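Local coordinates for ferric uptake regulation protein (Helicobacter pylori, PDB 2XIG), which acts as an iron-responsive global transcriptional repressor, using ferrous iron as cofactor to bind the operators of the genes it controls, at the interface of chains A and B. Residues are numbered along the deposited sequence; one frame, centred on the assembly and turned at random. Chains: chain A/B, Ferric uptake regulation protein.

The interface of chains A and B. Residues chain A 131-134; chain B 137-139.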
loop_
_atom_site.group_PDB
_atom_site.type_symbol
_atom_site.label_atom_id
_atom_site.label_comp_id
_atom_site.label_asym_id
_atom_site.label_seq_id
_atom_site.Cartn_x
_atom_site.Cartn_y
_atom_site.Cartn_z
ATOM N N LEU A 131 0.117 -24.238 -21.790
ATOM C CA LEU A 131 0.822 -23.678 -20.638
ATOM C C LEU A 131 2.318 -23.572 -20.885
ATOM O O LEU A 131 3.001 -24.580 -21.087
ATOM C CB LEU A 131 0.570 -24.513 -19.386
ATOM C CG LEU A 131 1.188 -23.942 -18.106
ATOM C CD1 LEU A 131 0.672 -22.528 -17.841
ATOM C CD2 LEU A 131 0.896 -24.851 -16.920
ATOM N N ILE A 132 2.825 -22.348 -20.859
ATOM C CA ILE A 132 4.242 -22.099 -21.061
ATOM C C ILE A 132 4.957 -21.985 -19.722
ATOM O O ILE A 132 6.017 -22.566 -19.527
ATOM C CB ILE A 132 4.469 -20.808 -21.870
ATOM C CG1 ILE A 132 3.852 -20.936 -23.267
ATOM C CG2 ILE A 132 5.945 -20.440 -21.917
ATOM C CD1 ILE A 132 4.278 -22.185 -24.033
ATOM N N SER A 133 4.373 -21.236 -18.795
ATOM C CA SER A 133 4.964 -21.078 -17.474
ATOM C C SER A 133 3.935 -20.500 -16.517
ATOM O O SER A 133 2.841 -20.118 -16.920
ATOM C CB SER A 133 6.175 -20.146 -17.528
ATOM O OG SER A 133 5.771 -18.812 -17.780
ATOM N N HIS A 134 4.292 -20.429 -15.244
ATOM C CA HIS A 134 3.401 -19.793 -14.288
ATOM C C HIS A 134 4.187 -19.133 -13.178
ATOM O O HIS A 134 5.392 -19.330 -13.037
ATOM C CB HIS A 134 2.403 -20.807 -13.719
ATOM C CG HIS A 134 3.050 -21.930 -12.982
ATOM N ND1 HIS A 134 3.600 -23.020 -13.623
ATOM C CD2 HIS A 134 3.253 -22.128 -11.658
ATOM C CE1 HIS A 134 4.110 -23.844 -12.725
ATOM N NE2 HIS A 134 3.906 -23.329 -11.526
ATOM N N LYS B 137 -0.554 -16.506 -11.735
ATOM C CA LYS B 137 -0.849 -16.307 -13.132
ATOM C C LYS B 137 -0.198 -17.379 -13.967
ATOM O O LYS B 137 0.875 -17.866 -13.647
ATOM C CB LYS B 137 -0.461 -14.903 -13.603
ATOM C CG LYS B 137 0.958 -14.489 -13.313
ATOM C CD LYS B 137 1.016 -12.993 -13.030
ATOM C CE LYS B 137 2.411 -12.573 -12.611
ATOM N NZ LYS B 137 2.368 -11.533 -11.545
ATOM N N MET B 138 -0.894 -17.763 -15.021
ATOM C CA MET B 138 -0.401 -18.783 -15.924
ATOM C C MET B 138 -0.216 -18.165 -17.284
ATOM O O MET B 138 -1.139 -17.562 -17.829
ATOM C CB MET B 138 -1.389 -19.942 -15.982
ATOM C CG MET B 138 -1.567 -20.613 -14.635
ATOM S SD MET B 138 -2.368 -22.216 -14.752
ATOM C CE MET B 138 -4.052 -21.736 -15.130
ATOM N N PHE B 139 0.990 -18.303 -17.827
ATOM C CA PHE B 139 1.318 -17.732 -19.117
ATOM C C PHE B 139 1.186 -18.816 -20.185
ATOM O O PHE B 139 1.717 -19.921 -20.035
ATOM C CB PHE B 139 2.733 -17.161 -19.091
ATOM C CG PHE B 139 2.917 -16.034 -18.107
ATOM C CD1 PHE B 139 2.608 -14.729 -18.456
ATOM C CD2 PHE B 139 3.415 -16.283 -16.835
ATOM C CE1 PHE B 139 2.785 -13.687 -17.549
ATOM C CE2 PHE B 139 3.594 -15.252 -15.934
ATOM C CZ PHE B 139 3.279 -13.953 -16.291
#
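A:Ser133 and B:Phe139 pair as antiparallel neighbours where strand 130-141 of one subunit meets its copy in the other, B:Phe139 N giving its hydrogen to A:Ser133 O at 2.7 Å, and B:Phe139 O taking two hydrogens in return. A:Ile132 N donates to B:Phe139 O at 2.8 Å from within the carbonyl plane. A:Ser133 N makes the longer bond to B:Phe139 O, at 3.2 Å, and comes in tilted from that plane. This forked acceptance coincides with a departure from extended geometry at A:Ile132 (psi -46°), which turns two successive N-H groups towards one carbonyl, much as in a classic bulge. The next bridge joins A:His134 to B:Met138.

Side chains line both faces of this ladder. On one, the A:Ser133 hydroxyl OG sits off the CG-CD2 side of the B:Phe139 ring, 3.6 Å from CD2, raised from the ring plane and not stacked over its face; chi1 at 70° puts it between its own N and carbonyl carbon. On the other face, A:Leu131 and B:Met138 cross at about a right angle, and the A:Leu131 methyl CD1 meets B:Met138 CB at 3.8 Å. A:Leu131 extends this branch with CG anti to its N (chi1 -176°). A:His134 rests its CB against B:Met138 CG at 4.1 Å, its methylene rather than its imidazole making this contact.

The seam illustrates how a homodimer can extend a sheet across its two-fold axis, backbone bonds supplying the register and modest apolar contacts sealing it. A:His134 also belongs to a metal site that holds zinc here and is thought to bind the regulatory iron. The pairing thus places a metal ligand within the dimer seam and may couple metal binding to dimer geometry, perhaps helping hold the paired DNA-binding domains for operator recognition.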